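3-chlorocatechol 1,2-dioxygenase (Rhodococcus opacus, PDB 2BOY) catalyses the intradiol ring cleavage of 3-chlorocatechol with a ferric iron cofactor, a key step in a modified ortho-pathway for degrading chlorinated aromatics. Local coordinates at the interface of chains A and B. Numbering follows the deposited sequence. Chains: chain A/B, 3-chlorocatechol 1,2-dioxygenase.

Contact 1: the interface of chains A and B. Residues chain A 47, 51-52, 55; chain B 31, 35, 38-39.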
ATOM      1  N   TRP A  47      -1.150   4.746   7.745  1.00 19.22           N
ATOM      2  CA  TRP A  47      -0.370   5.012   6.518  1.00 18.73           C
ATOM      3  C   TRP A  47       0.900   5.846   6.761  1.00 19.24           C
ATOM      4  O   TRP A  47       1.964   5.460   6.318  1.00 19.88           O
ATOM      5  CB  TRP A  47      -1.249   5.595   5.385  1.00 18.95           C
ATOM      6  CG  TRP A  47      -2.001   4.467   4.754  1.00 17.70           C
ATOM      7  CD1 TRP A  47      -3.332   4.202   4.850  1.00 18.54           C
ATOM      8  CD2 TRP A  47      -1.425   3.411   3.999  1.00 18.30           C
ATOM      9  NE1 TRP A  47      -3.631   3.046   4.167  1.00 19.43           N
ATOM     10  CE2 TRP A  47      -2.472   2.541   3.628  1.00 17.71           C
ATOM     11  CE3 TRP A  47      -0.112   3.116   3.575  1.00 21.01           C
ATOM     12  CZ2 TRP A  47      -2.254   1.379   2.878  1.00 19.94           C
ATOM     13  CZ3 TRP A  47       0.113   1.967   2.820  1.00 20.59           C
ATOM     14  CH2 TRP A  47      -0.968   1.111   2.473  1.00 22.40           C
ATOM     15  N   LEU A  51       4.521   4.085   6.005  1.00 17.50           N
ATOM     16  CA  LEU A  51       5.344   4.654   4.947  1.00 17.38           C
ATOM     17  C   LEU A  51       6.620   5.261   5.521  1.00 17.52           C
ATOM     18  O   LEU A  51       7.705   5.084   4.941  1.00 16.82           O
ATOM     19  CB  LEU A  51       4.555   5.729   4.188  1.00 17.15           C
ATOM     20  CG  LEU A  51       3.314   5.121   3.485  1.00 19.11           C
ATOM     21  CD1 LEU A  51       2.442   6.260   2.921  1.00 18.85           C
ATOM     22  CD2 LEU A  51       3.708   4.112   2.414  1.00 21.71           C
ATOM     23  N   ASP A  52       6.483   5.970   6.650  1.00 17.49           N
ATOM     24  CA  ASP A  52       7.636   6.614   7.277  1.00 18.78           C
ATOM     25  C   ASP A  52       8.650   5.602   7.800  1.00 18.19           C
ATOM     26  O   ASP A  52       9.859   5.886   7.746  1.00 18.43           O
ATOM     27  CB  ASP A  52       7.229   7.560   8.403  1.00 18.60           C
ATOM     28  CG  ASP A  52       6.675   8.871   7.881  1.00 20.36           C
ATOM     29  OD1 ASP A  52       6.618   9.088   6.639  1.00 19.08           O
ATOM     30  OD2 ASP A  52       6.237   9.733   8.658  1.00 20.32           O
ATOM     31  N   PHE A  55       9.822   3.693   3.894  1.00 17.90           N
ATOM     32  CA  PHE A  55      10.097   4.445   2.660  1.00 18.33           C
ATOM     33  C   PHE A  55      10.631   5.844   2.847  1.00 17.19           C
ATOM     34  O   PHE A  55      11.333   6.328   1.955  1.00 18.37           O
ATOM     35  CB  PHE A  55       8.873   4.498   1.758  1.00 17.74           C
ATOM     36  CG  PHE A  55       8.341   3.159   1.435  1.00 19.58           C
ATOM     37  CD1 PHE A  55       7.148   2.738   1.987  1.00 19.80           C
ATOM     38  CD2 PHE A  55       9.070   2.278   0.623  1.00 17.68           C
ATOM     39  CE1 PHE A  55       6.660   1.435   1.723  1.00 20.07           C
ATOM     40  CE2 PHE A  55       8.589   0.982   0.364  1.00 18.34           C
ATOM     41  CZ  PHE A  55       7.390   0.564   0.916  1.00 19.38           C
TER
ATOM     42  N   TYR B  31       5.876  12.072  -2.449  1.00 21.65           N
ATOM     43  CA  TYR B  31       5.664  11.154  -1.310  1.00 21.39           C
ATOM     44  C   TYR B  31       4.413  11.544  -0.533  1.00 21.09           C
ATOM     45  O   TYR B  31       3.590  10.680  -0.165  1.00 21.37           O
ATOM     46  CB  TYR B  31       6.864  11.238  -0.393  1.00 20.69           C
ATOM     47  CG  TYR B  31       6.823  10.378   0.855  1.00 18.35           C
ATOM     48  CD1 TYR B  31       6.760   8.989   0.766  1.00 19.53           C
ATOM     49  CD2 TYR B  31       6.861  10.976   2.135  1.00 20.59           C
ATOM     50  CE1 TYR B  31       6.740   8.191   1.938  1.00 18.86           C
ATOM     51  CE2 TYR B  31       6.867  10.189   3.314  1.00 21.30           C
ATOM     52  CZ  TYR B  31       6.797   8.801   3.194  1.00 21.30           C
ATOM     53  OH  TYR B  31       6.810   7.992   4.311  1.00 21.01           O
ATOM     54  N   THR B  35       0.983   9.471  -0.160  1.00 21.00           N
ATOM     55  CA  THR B  35       0.423   9.162   1.169  1.00 21.03           C
ATOM     56  C   THR B  35      -1.058   9.481   1.213  1.00 20.52           C
ATOM     57  O   THR B  35      -1.866   8.683   1.686  1.00 20.30           O
ATOM     58  CB  THR B  35       1.186   9.996   2.253  1.00 20.93           C
ATOM     59  OG1 THR B  35       2.563   9.582   2.300  1.00 21.73           O
ATOM     60  CG2 THR B  35       0.625   9.735   3.675  1.00 21.82           C
ATOM     61  N   LEU B  38      -2.948   6.791  -0.981  1.00 19.65           N
ATOM     62  CA  LEU B  38      -3.070   5.514  -0.262  1.00 19.30           C
ATOM     63  C   LEU B  38      -4.136   5.582   0.802  1.00 18.71           C
ATOM     64  O   LEU B  38      -4.923   4.631   0.963  1.00 19.28           O
ATOM     65  CB  LEU B  38      -1.720   5.133   0.378  1.00 18.52           C
ATOM     66  CG  LEU B  38      -0.723   4.621  -0.666  1.00 20.15           C
ATOM     67  CD1 LEU B  38       0.752   4.744  -0.193  1.00 19.92           C
ATOM     68  CD2 LEU B  38      -1.068   3.167  -1.070  1.00 18.59           C
ATOM     69  N   ILE B  39      -4.197   6.706   1.519  1.00 18.96           N
ATOM     70  CA  ILE B  39      -5.257   6.871   2.520  1.00 19.37           C
ATOM     71  C   ILE B  39      -6.635   6.827   1.872  1.00 18.53           C
ATOM     72  O   ILE B  39      -7.544   6.174   2.373  1.00 19.11           O
ATOM     73  CB  ILE B  39      -5.069   8.169   3.325  1.00 19.63           C
ATOM     74  CG1 ILE B  39      -3.867   8.000   4.258  1.00 20.47           C
ATOM     75  CG2 ILE B  39      -6.378   8.552   4.071  1.00 21.35           C
ATOM     76  CD1 ILE B  39      -3.458   9.298   4.942  1.00 21.49           C
TER
HETATM   77  O   HOH W   1       3.784   9.459   5.085  1.00 33.44           O

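Contact 2: the interface of chains A and B. Residues chain A 5, 8-9, 12-13; chain B 20, 24, 26.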
ATOM      1  N   ARG A   5       6.093  10.828 -16.172  1.00 29.83           N
ATOM      2  CA  ARG A   5       6.872  10.592 -14.962  1.00 28.28           C
ATOM      3  C   ARG A   5       6.093   9.677 -14.005  1.00 27.79           C
ATOM      4  O   ARG A   5       6.619   8.640 -13.537  1.00 27.40           O
ATOM      5  CB  ARG A   5       7.156  11.933 -14.288  1.00 28.40           C
ATOM      6  CG  ARG A   5       7.824  11.763 -12.933  1.00 29.02           C
ATOM      7  CD  ARG A   5       8.526  12.971 -12.448  1.00 28.66           C
ATOM      8  NE  ARG A   5       9.001  12.785 -11.074  1.00 28.21           N
ATOM      9  CZ  ARG A   5      10.152  12.244 -10.725  1.00 26.68           C
ATOM     10  NH1 ARG A   5      11.029  11.805 -11.643  1.00 24.65           N
ATOM     11  NH2 ARG A   5      10.448  12.169  -9.418  1.00 25.84           N
ATOM     12  N   ASN A   8       5.983   6.271 -15.265  1.00 24.53           N
ATOM     13  CA  ASN A   8       7.272   5.597 -15.225  1.00 24.26           C
ATOM     14  C   ASN A   8       7.487   5.017 -13.819  1.00 23.29           C
ATOM     15  O   ASN A   8       7.818   3.856 -13.666  1.00 23.15           O
ATOM     16  CB  ASN A   8       8.420   6.573 -15.557  1.00 25.32           C
ATOM     17  CG  ASN A   8       8.629   6.748 -17.054  1.00 30.15           C
ATOM     18  OD1 ASN A   8       8.020   6.036 -17.856  1.00 32.41           O
ATOM     19  ND2 ASN A   8       9.506   7.706 -17.442  1.00 32.83           N
ATOM     20  N   ILE A   9       7.221   5.829 -12.811  1.00 22.74           N
ATOM     21  CA  ILE A   9       7.567   5.473 -11.425  1.00 22.47           C
ATOM     22  C   ILE A   9       6.657   4.360 -10.921  1.00 21.85           C
ATOM     23  O   ILE A   9       7.134   3.308 -10.447  1.00 22.42           O
ATOM     24  CB  ILE A   9       7.434   6.676 -10.514  1.00 22.92           C
ATOM     25  CG1 ILE A   9       8.508   7.749 -10.812  1.00 22.15           C
ATOM     26  CG2 ILE A   9       7.530   6.223  -9.024  1.00 21.25           C
ATOM     27  CD1 ILE A   9       8.075   9.147 -10.362  1.00 22.20           C
ATOM     28  N   LYS A  12       7.098   1.017 -12.800  1.00 23.83           N
ATOM     29  CA  LYS A  12       8.276   0.287 -12.335  1.00 24.01           C
ATOM     30  C   LYS A  12       8.003  -0.430 -11.002  1.00 23.33           C
ATOM     31  O   LYS A  12       8.407  -1.570 -10.840  1.00 22.38           O
ATOM     32  CB  LYS A  12       9.479   1.223 -12.177  1.00 24.52           C
ATOM     33  CG  LYS A  12      10.068   1.712 -13.546  1.00 27.56           C
ATOM     34  CD  LYS A  12      11.150   2.783 -13.320  1.00 32.07           C
ATOM     35  CE  LYS A  12      11.729   3.303 -14.635  1.00 34.84           C
ATOM     36  NZ  LYS A  12      13.146   3.769 -14.414  1.00 36.32           N
ATOM     37  N   MET A  13       7.352   0.263 -10.063  1.00 22.64           N
ATOM     38  CA  MET A  13       6.994  -0.315  -8.742  1.00 22.60           C
ATOM     39  C   MET A  13       6.103  -1.556  -8.912  1.00 22.85           C
ATOM     40  O   MET A  13       6.395  -2.647  -8.369  1.00 24.62           O
ATOM     41  CB  MET A  13       6.303   0.755  -7.869  1.00 22.16           C
ATOM     42  CG  MET A  13       7.300   1.866  -7.463  1.00 20.13           C
ATOM     43  SD  MET A  13       6.596   3.090  -6.393  1.00 23.60           S
ATOM     44  CE  MET A  13       8.075   4.194  -6.118  1.00 23.99           C
TER
ATOM     45  N   VAL B  20      13.404   2.204  -6.912  1.00 22.01           N
ATOM     46  CA  VAL B  20      12.771   3.140  -7.855  1.00 20.99           C
ATOM     47  C   VAL B  20      12.749   4.599  -7.327  1.00 20.84           C
ATOM     48  O   VAL B  20      12.936   5.568  -8.088  1.00 18.81           O
ATOM     49  CB  VAL B  20      11.293   2.683  -8.228  1.00 20.19           C
ATOM     50  CG1 VAL B  20      10.582   3.715  -9.092  1.00 19.49           C
ATOM     51  CG2 VAL B  20      11.292   1.321  -8.941  1.00 21.94           C
ATOM     52  N   GLU B  24      14.415   7.255  -9.717  1.00 27.51           N
ATOM     53  CA  GLU B  24      13.624   8.360 -10.263  1.00 27.93           C
ATOM     54  C   GLU B  24      13.682   9.611  -9.450  1.00 26.55           C
ATOM     55  O   GLU B  24      13.009  10.585  -9.817  1.00 26.14           O
ATOM     56  CB  GLU B  24      12.130   8.029 -10.351  1.00 28.94           C
ATOM     57  CG  GLU B  24      11.622   8.043 -11.782  1.00 35.01           C
ATOM     58  CD  GLU B  24      12.157   6.820 -12.421  1.00 38.14           C
ATOM     59  OE1 GLU B  24      12.140   6.677 -13.658  1.00 36.60           O
ATOM     60  OE2 GLU B  24      12.621   6.015 -11.586  1.00 40.82           O
ATOM     61  N   VAL B  26      12.333  10.319  -6.522  1.00 21.46           N
ATOM     62  CA  VAL B  26      10.997  10.716  -6.065  1.00 20.49           C
ATOM     63  C   VAL B  26      11.116  11.796  -4.991  1.00 20.61           C
ATOM     64  O   VAL B  26      11.966  11.707  -4.124  1.00 21.68           O
ATOM     65  CB  VAL B  26      10.173   9.482  -5.588  1.00 19.63           C
ATOM     66  CG1 VAL B  26       8.850   9.914  -5.050  1.00 19.96           C
ATOM     67  CG2 VAL B  26       9.996   8.476  -6.751  1.00 19.05           C
TER

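Contact 3: the interface of chains A and B. Residues chain A 20, 24-26, 30; chain B 5, 9, 12.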
ATOM      1  N   VAL A  20       8.390 -10.221  -8.062  1.00 24.99           N
ATOM      2  CA  VAL A  20       8.532 -10.919  -6.795  1.00 24.42           C
ATOM      3  C   VAL A  20       7.412 -11.965  -6.588  1.00 24.22           C
ATOM      4  O   VAL A  20       7.656 -13.075  -6.095  1.00 24.41           O
ATOM      5  CB  VAL A  20       8.553  -9.925  -5.587  1.00 24.03           C
ATOM      6  CG1 VAL A  20       8.545 -10.698  -4.258  1.00 23.51           C
ATOM      7  CG2 VAL A  20       9.794  -9.037  -5.671  1.00 26.14           C
ATOM      8  N   GLU A  24       8.664 -15.706  -6.133  1.00 30.10           N
ATOM      9  CA  GLU A  24       8.384 -16.375  -4.870  1.00 29.47           C
ATOM     10  C   GLU A  24       7.147 -17.262  -4.840  1.00 28.56           C
ATOM     11  O   GLU A  24       6.884 -17.887  -3.817  1.00 28.50           O
ATOM     12  CB  GLU A  24       8.357 -15.368  -3.711  1.00 29.16           C
ATOM     13  CG  GLU A  24       9.652 -14.603  -3.604  1.00 30.93           C
ATOM     14  CD  GLU A  24      10.700 -15.351  -2.796  1.00 38.51           C
ATOM     15  OE1 GLU A  24      10.346 -16.260  -1.982  1.00 39.99           O
ATOM     16  OE2 GLU A  24      11.883 -15.006  -2.961  1.00 39.51           O
ATOM     17  N   LYS A  25       6.408 -17.328  -5.954  1.00 28.87           N
ATOM     18  CA  LYS A  25       5.162 -18.108  -6.030  1.00 28.01           C
ATOM     19  C   LYS A  25       4.201 -17.724  -4.901  1.00 27.34           C
ATOM     20  O   LYS A  25       3.696 -18.562  -4.130  1.00 26.88           O
ATOM     21  CB  LYS A  25       5.454 -19.620  -6.019  1.00 29.64           C
ATOM     22  CG  LYS A  25       6.519 -20.068  -7.003  1.00 31.60           C
ATOM     23  CD  LYS A  25       6.043 -20.159  -8.425  1.00 37.84           C
ATOM     24  CE  LYS A  25       7.036 -20.965  -9.288  1.00 42.01           C
ATOM     25  NZ  LYS A  25       7.448 -22.228  -8.599  1.00 44.18           N
ATOM     26  N   VAL A  26       3.954 -16.424  -4.786  1.00 26.64           N
ATOM     27  CA  VAL A  26       3.044 -15.931  -3.769  1.00 25.93           C
ATOM     28  C   VAL A  26       1.672 -16.529  -4.082  1.00 24.93           C
ATOM     29  O   VAL A  26       1.268 -16.554  -5.242  1.00 24.50           O
ATOM     30  CB  VAL A  26       3.042 -14.385  -3.760  1.00 25.10           C
ATOM     31  CG1 VAL A  26       1.968 -13.833  -2.835  1.00 25.42           C
ATOM     32  CG2 VAL A  26       4.466 -13.838  -3.401  1.00 25.45           C
ATOM     33  N   GLU A  30      -1.914 -16.032   0.637  1.00 23.77           N
ATOM     34  CA  GLU A  30      -1.021 -14.912   0.936  1.00 23.25           C
ATOM     35  C   GLU A  30      -1.567 -13.566   0.399  1.00 22.60           C
ATOM     36  O   GLU A  30      -1.533 -12.568   1.123  1.00 23.01           O
ATOM     37  CB  GLU A  30       0.379 -15.212   0.389  1.00 22.96           C
ATOM     38  CG  GLU A  30       1.044 -16.359   1.178  1.00 24.34           C
ATOM     39  CD  GLU A  30       2.316 -16.893   0.553  1.00 25.89           C
ATOM     40  OE1 GLU A  30       2.516 -16.734  -0.652  1.00 28.06           O
ATOM     41  OE2 GLU A  30       3.142 -17.471   1.293  1.00 29.96           O
TER
ATOM     42  N   ARG B   5       9.853 -16.718   5.208  1.00 28.67           N
ATOM     43  CA  ARG B   5       9.242 -16.485   3.895  1.00 27.40           C
ATOM     44  C   ARG B   5       8.626 -15.084   3.773  1.00 25.86           C
ATOM     45  O   ARG B   5       8.804 -14.409   2.768  1.00 26.14           O
ATOM     46  CB  ARG B   5       8.192 -17.568   3.603  1.00 28.21           C
ATOM     47  CG  ARG B   5       7.339 -17.273   2.370  1.00 28.14           C
ATOM     48  CD  ARG B   5       6.441 -18.432   1.912  1.00 28.87           C
ATOM     49  NE  ARG B   5       5.622 -18.025   0.764  1.00 25.49           N
ATOM     50  CZ  ARG B   5       6.028 -18.070  -0.499  1.00 26.08           C
ATOM     51  NH1 ARG B   5       7.246 -18.515  -0.790  1.00 23.92           N
ATOM     52  NH2 ARG B   5       5.219 -17.685  -1.493  1.00 25.23           N
ATOM     53  N   ILE B   9       9.777 -12.200   1.011  1.00 24.19           N
ATOM     54  CA  ILE B   9       8.874 -11.617   0.026  1.00 24.51           C
ATOM     55  C   ILE B   9       8.686 -10.118   0.286  1.00 23.80           C
ATOM     56  O   ILE B   9       8.874  -9.313  -0.607  1.00 22.84           O
ATOM     57  CB  ILE B   9       7.513 -12.337   0.068  1.00 25.25           C
ATOM     58  CG1 ILE B   9       7.640 -13.812  -0.389  1.00 23.86           C
ATOM     59  CG2 ILE B   9       6.484 -11.590  -0.784  1.00 26.45           C
ATOM     60  CD1 ILE B   9       6.406 -14.636  -0.022  1.00 28.08           C
ATOM     61  N   LYS B  12      11.938  -8.010  -0.288  1.00 21.02           N
ATOM     62  CA  LYS B  12      12.279  -7.788  -1.707  1.00 22.79           C
ATOM     63  C   LYS B  12      11.388  -6.707  -2.300  1.00 21.36           C
ATOM     64  O   LYS B  12      11.832  -5.897  -3.126  1.00 21.00           O
ATOM     65  CB  LYS B  12      12.086  -9.092  -2.507  1.00 23.01           C
ATOM     66  CG  LYS B  12      13.272 -10.058  -2.429  1.00 27.88           C
ATOM     67  CD  LYS B  12      12.866 -11.431  -2.974  1.00 31.86           C
ATOM     68  CE  LYS B  12      13.958 -12.463  -2.746  1.00 39.01           C
ATOM     69  NZ  LYS B  12      13.811 -13.621  -3.720  1.00 43.71           N
TER

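Contact 1: the interface of chains A and B
With its CG anti to the backbone N (chi1 179°), B:Tyr31 stretches from helix 28-43 toward helix 47-54 of chain A, where A:Asp52, its CG beside its backbone N (chi1 -77°), presents a carboxylate. The phenol OH of B:Tyr31 donates over 2.6 Å to the carboxylate oxygen OD1 of A:Asp52, which accepts on its anti lone pair, away from OD2. OD1 lies in plane at the edge of the phenol ring, and the two flat groups are turned 27° apart. The B:Tyr31 OH rests on the face of the A:Leu51-A:Asp52 peptide, 3.0 Å from the carbonyl carbon C of A:Leu51. Behind this pair, the hydroxyl OG1 of B:Thr35 bonds to the carbonyl O of B:Tyr31 at 2.9 Å and meets a water, 3.0 Å away, that also reaches A:Asp52 OD1. The rest is apolar. CB of B:Leu38 sits 4.0 Å above the centre of the A:Trp47 indole, the two side chains crossing at about a right angle; those of B:Ile39 and A:Trp47 slide past each other in opposite directions, CG1 to CB 3.7 Å. Between the indole and the phenol, the CD1 branch of A:Leu51 reaches B:Leu38 CD1 at 3.9 Å and also touches B:Thr35. This helix-against-helix patch of the two-fold dimer interface joins a polar clasp to a hydrophobic seam. A:Asp52, with A:Leu49 and A:Val53 of the same helix, lines the benzhydroxamic acid pocket, so the contact may steady one active-site wall.

Contact 2: the interface of chains A and B
A:Arg5 and B:Glu24 run past each other in opposite directions, which carries the guanidinium beyond the carboxylate to the backbone carbonyl O of B:Glu24. There A:Arg5 grips end-on: NH1 and NH2 each donate to that O over 3.0 Å. The acceptor lies only 6° out of the guanidinium plane, but the bonds are bent, with 147° at the hydrogen for NH1. Over one face of the guanidinium, 3.7 Å above its centre, lies CD1 of A:Ile9 from the next helical turn. The acidic side chain of B:Glu24, bent at chi2 (73°), slides past A:Ile9 in the opposite direction, its CG 3.3 Å from CG1 of A:Ile9, and its carboxylate is approached from the opposite direction by the extended A:Lys12. The ammonium NZ of A:Lys12 forms a salt bridge with OE1 of B:Glu24 at 3.2 Å, on the syn lone pair. One turn earlier in the same helix, B:Val20 divides its branches: CG2 meets CB of A:Lys12 at 3.7 Å, and CG1 meets CE of A:Met13 at 3.9 Å. Replacing A:Arg5 with an alanine would probably leave the B:Glu24 carbonyl without its paired donors and bare the flank of A:Ile9. Across the dimer interface, this patch fastens the start of one N-terminal helix to the end of the other.

Contact 3: the interface of chains A and B
The guanidinium of B:Arg5 is set edge to edge with the carboxylate of A:Glu30, the two planes just 9° apart. Also in plane at its edges lie the carbonyl O of A:Glu24 and the backbone of A:Lys25 and A:Val26, while one face carries CD1 of B:Ile9, 3.4 Å above its centre. The side-on pairing with A:Glu30 is a salt bridge with two hydrogen bonds, one to each oxygen: NE of B:Arg5 reaches OE2 of A:Glu30 at 2.6 Å, and NH2 reaches OE1 at 3.0 Å. Both oxygens use syn lone pairs, and the NH2 bond is almost straight, 173° at the hydrogen. NH2 also joins NH1 in donating to the A:Glu24 carbonyl O, at 2.9 Å and 3.1 Å, so two grips fix the rotation of the guanidinium. A chi1 of 170° swings the extended B:Arg5 chain away from its backbone N, which carries the guanidinium to both acceptors. The A:Glu24 carboxylate turns away to B:Lys12, whose ammonium NZ forms a salt bridge with OE2 at 2.5 Å, nearly along the C-O bond. Between these charged pairs, CG1 of B:Ile9 packs on CB of A:Glu24 at 3.7 Å. The contact ties the N-terminal helix of chain B to the end of helix 3-24, the loop that follows and the start of helix 28-43 of chain A, reinforcing the dimer; A:Val26 and A:Glu30 also line the pocket of the phospholipid LPP, which may have been carried through purification.

Contacts 2 and 3, about 21 Å apart between the centres of their C-alpha atoms, are two-fold twins: residues 5, 9 and 12 of one chain face 20, 24 and 26 of the other in both. The twins differ in detail, since the glutamate at 24 bends differently in each, and contact 3 also includes the ion pair between B:Arg5 and A:Glu30. Contact 1 lies about 15 Å from contact 2 and 22 Å from contact 3. Helix 28-43 contributes to contacts 1 and 3, from chain B and chain A respectively. Together the three spread one helical interface along the dimer, pairing helix 3-24 with its symmetry mate and helix 28-43 with helix 47-54 of the partner.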